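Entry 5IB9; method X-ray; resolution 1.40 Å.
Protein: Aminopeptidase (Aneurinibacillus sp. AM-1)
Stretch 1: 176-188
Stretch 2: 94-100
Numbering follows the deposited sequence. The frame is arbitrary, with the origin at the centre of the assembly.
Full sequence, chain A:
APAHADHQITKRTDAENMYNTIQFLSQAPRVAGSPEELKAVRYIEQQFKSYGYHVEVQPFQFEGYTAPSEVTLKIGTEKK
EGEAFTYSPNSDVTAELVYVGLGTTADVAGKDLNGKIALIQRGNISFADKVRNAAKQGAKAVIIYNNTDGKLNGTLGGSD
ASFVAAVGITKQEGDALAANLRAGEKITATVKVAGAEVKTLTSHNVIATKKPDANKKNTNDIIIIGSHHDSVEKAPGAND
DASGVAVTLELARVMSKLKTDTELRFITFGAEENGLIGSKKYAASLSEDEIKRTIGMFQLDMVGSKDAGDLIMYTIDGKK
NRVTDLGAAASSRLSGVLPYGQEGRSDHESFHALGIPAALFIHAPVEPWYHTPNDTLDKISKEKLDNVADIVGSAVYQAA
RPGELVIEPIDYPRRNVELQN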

# COMPACT_ATOMS: atom_id res chain seq x y z
N ALA A 176 -16.98 -4.56 -37.19
CA ALA A 176 -18.03 -4.19 -38.10
C ALA A 176 -18.45 -2.74 -37.81
O ALA A 176 -18.63 -1.91 -38.74
CB ALA A 176 -19.20 -5.13 -37.95
N LEU A 177 -18.66 -2.44 -36.51
CA LEU A 177 -18.94 -1.07 -36.08
C LEU A 177 -17.82 -0.13 -36.48
O LEU A 177 -18.08 1.00 -37.03
CB LEU A 177 -19.25 -1.02 -34.55
CG LEU A 177 -20.67 -1.43 -34.15
CD1 LEU A 177 -20.69 -1.75 -32.62
CD2 LEU A 177 -21.71 -0.40 -34.47
N ALA A 178 -16.57 -0.54 -36.27
CA ALA A 178 -15.44 0.30 -36.59
C ALA A 178 -15.43 0.53 -38.11
O ALA A 178 -15.08 1.62 -38.52
CB ALA A 178 -14.12 -0.30 -36.15
N ALA A 179 -15.80 -0.49 -38.91
CA ALA A 179 -15.76 -0.37 -40.38
C ALA A 179 -16.77 0.73 -40.78
O ALA A 179 -16.42 1.66 -41.56
CB ALA A 179 -16.08 -1.75 -41.11
N ASN A 180 -17.99 0.59 -40.28
CA ASN A 180 -19.07 1.55 -40.58
C ASN A 180 -18.72 2.96 -40.14
O ASN A 180 -18.96 3.93 -40.87
CB ASN A 180 -20.39 1.09 -40.01
CG ASN A 180 -20.84 -0.23 -40.63
OD1 ASN A 180 -20.10 -0.82 -41.41
ND2 ASN A 180 -22.04 -0.69 -40.29
N LEU A 181 -18.11 3.09 -38.98
CA LEU A 181 -17.67 4.45 -38.56
C LEU A 181 -16.61 5.01 -39.50
O LEU A 181 -16.63 6.18 -39.89
CB LEU A 181 -17.20 4.50 -37.08
CG LEU A 181 -18.41 4.12 -36.20
CD1 LEU A 181 -17.95 3.68 -34.76
CD2 LEU A 181 -19.41 5.29 -36.03
N ARG A 182 -15.61 4.19 -39.86
CA ARG A 182 -14.59 4.65 -40.74
C ARG A 182 -15.22 5.07 -42.09
O ARG A 182 -14.69 5.95 -42.75
CB ARG A 182 -13.53 3.57 -40.95
CG ARG A 182 -12.69 3.24 -39.68
CD ARG A 182 -11.49 2.33 -40.11
NE ARG A 182 -11.12 1.25 -39.18
CZ ARG A 182 -11.56 -0.03 -39.24
NH1 ARG A 182 -12.43 -0.41 -40.16
NH2 ARG A 182 -11.13 -0.94 -38.35
N ALA A 183 -16.32 4.42 -42.45
CA ALA A 183 -16.94 4.61 -43.79
C ALA A 183 -17.84 5.87 -43.78
O ALA A 183 -18.43 6.20 -44.81
CB ALA A 183 -17.76 3.40 -44.19
N GLY A 184 -17.94 6.53 -42.62
CA GLY A 184 -18.64 7.83 -42.56
C GLY A 184 -20.02 7.71 -41.95
O GLY A 184 -20.72 8.73 -41.89
N GLU A 185 -20.44 6.54 -41.43
CA GLU A 185 -21.75 6.44 -40.78
C GLU A 185 -21.79 7.15 -39.44
O GLU A 185 -20.79 7.16 -38.67
CB GLU A 185 -22.22 4.96 -40.63
CG GLU A 185 -23.69 4.81 -40.28
CD GLU A 185 -24.16 3.32 -40.19
OE1 GLU A 185 -23.41 2.42 -40.65
OE2 GLU A 185 -25.27 3.10 -39.64
N LYS A 186 -22.90 7.82 -39.15
CA LYS A 186 -23.11 8.39 -37.81
C LYS A 186 -23.93 7.34 -37.02
O LYS A 186 -25.08 6.94 -37.37
CB LYS A 186 -23.84 9.75 -37.96
CG LYS A 186 -24.14 10.47 -36.67
CD LYS A 186 -24.73 11.84 -36.99
CE LYS A 186 -24.49 12.79 -35.83
NZ LYS A 186 -24.90 14.22 -36.14
N ILE A 187 -23.33 6.85 -35.93
CA ILE A 187 -23.97 5.74 -35.19
C ILE A 187 -24.30 6.18 -33.77
O ILE A 187 -23.55 6.91 -33.19
CB ILE A 187 -23.07 4.47 -35.16
CG1 ILE A 187 -23.04 3.86 -36.56
CG2 ILE A 187 -23.68 3.45 -34.19
CD1 ILE A 187 -22.11 2.69 -36.75
N THR A 188 -25.44 5.75 -33.24
CA THR A 188 -25.84 6.12 -31.85
C THR A 188 -25.85 4.84 -31.05
O THR A 188 -26.14 3.79 -31.61
CB THR A 188 -27.18 6.79 -31.85
OG1 THR A 188 -26.99 8.06 -32.47
CG2 THR A 188 -27.69 7.05 -30.40
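Stretch 2 (94-100) TAELVYV

Stretch 2 is an extended strand that packs across the helix of stretch 1 at nearly a right angle and meets the chain after that helix in an antiparallel, partly water-mediated backbone pairing. The strand, already under way at Thr94, runs to Tyr99; its axis approaches that of helix 176-182 to 8.5 Å, with a signed crossing angle of -92°. After the helix, Gly184, at phi 104°, leaves helical geometry in a Schellman motif, its N bonding to Leu181 O at 3.0 Å and Glu185 N to Asn180 O at 3.1 Å.

The pairing rests on one direct hydrogen bond, Leu97 N to Ile187 O, 2.9 Å and almost linear at 176°. The return path is bridged: a water accepts from Ile187 N (3.1 Å) and donates to Leu97 O and to Glu96 OE2, both at 2.7 Å. Next along, Thr188 and Glu96 form a non-hydrogen-bonded pair, CA to CA 4.3 Å, where Thr188 CA lies 3.5 Å from Ala95 O in a CA-H...O contact.

Side chains fill the helix-facing side. Leu97 CD2 lies 3.9 Å from Leu181 CD1 and 4.1 Å from both Leu177 CD2 and Ile187 CG2, so one methyl touches three residues. Tyr99 offers a ring face to Ala178, whose CB sits 4.2 Å from the ring centroid, 23° off the normal, while Tyr99 CB meets Leu181 CD1 at 3.9 Å.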

# COMPACT_ATOMS: atom_id res chain seq x y z
N THR A 94 -27.09 7.34 -23.68
CA THR A 94 -27.45 7.15 -25.09
C THR A 94 -26.80 8.31 -25.79
O THR A 94 -27.06 9.47 -25.43
CB THR A 94 -29.00 7.20 -25.28
OG1 THR A 94 -29.53 5.96 -24.83
CG2 THR A 94 -29.41 7.41 -26.80
N ALA A 95 -25.91 8.01 -26.75
CA ALA A 95 -25.15 9.08 -27.39
C ALA A 95 -24.43 8.60 -28.61
O ALA A 95 -24.44 7.43 -28.90
CB ALA A 95 -24.16 9.72 -26.45
N GLU A 96 -23.83 9.55 -29.34
CA GLU A 96 -23.11 9.20 -30.56
C GLU A 96 -21.90 8.31 -30.22
O GLU A 96 -21.25 8.51 -29.21
CB GLU A 96 -22.59 10.44 -31.28
CG GLU A 96 -22.10 10.06 -32.67
CD GLU A 96 -21.45 11.21 -33.39
OE1 GLU A 96 -21.42 12.35 -32.89
OE2 GLU A 96 -20.97 10.97 -34.49
N LEU A 97 -21.68 7.30 -31.04
CA LEU A 97 -20.50 6.39 -30.97
C LEU A 97 -19.38 6.86 -31.84
O LEU A 97 -19.58 7.10 -33.03
CB LEU A 97 -21.00 4.97 -31.32
CG LEU A 97 -19.93 3.88 -31.18
CD1 LEU A 97 -19.74 3.63 -29.66
CD2 LEU A 97 -20.41 2.59 -31.93
N VAL A 98 -18.17 6.97 -31.27
CA VAL A 98 -17.02 7.55 -31.96
C VAL A 98 -15.88 6.56 -31.84
O VAL A 98 -15.46 6.21 -30.70
CB VAL A 98 -16.53 8.93 -31.36
CG1 VAL A 98 -15.40 9.50 -32.19
CG2 VAL A 98 -17.70 9.90 -31.29
N TYR A 99 -15.38 6.16 -33.00
CA TYR A 99 -14.21 5.26 -33.07
C TYR A 99 -12.93 6.01 -32.80
O TYR A 99 -12.61 7.01 -33.47
CB TYR A 99 -14.15 4.59 -34.43
CG TYR A 99 -12.91 3.78 -34.71
CD1 TYR A 99 -12.59 2.66 -33.90
CD2 TYR A 99 -12.05 4.14 -35.74
CE1 TYR A 99 -11.44 1.89 -34.15
CE2 TYR A 99 -10.91 3.38 -36.02
CZ TYR A 99 -10.62 2.25 -35.22
OH TYR A 99 -9.49 1.53 -35.50
N VAL A 100 -12.18 5.55 -31.80
CA VAL A 100 -10.92 6.23 -31.47
C VAL A 100 -9.73 5.29 -31.49
O VAL A 100 -8.80 5.47 -30.70
CB VAL A 100 -10.96 6.99 -30.13
CG1 VAL A 100 -11.98 8.14 -30.17
CG2 VAL A 100 -11.25 6.01 -28.99
O HOH W 1 -20.79 8.38 -35.13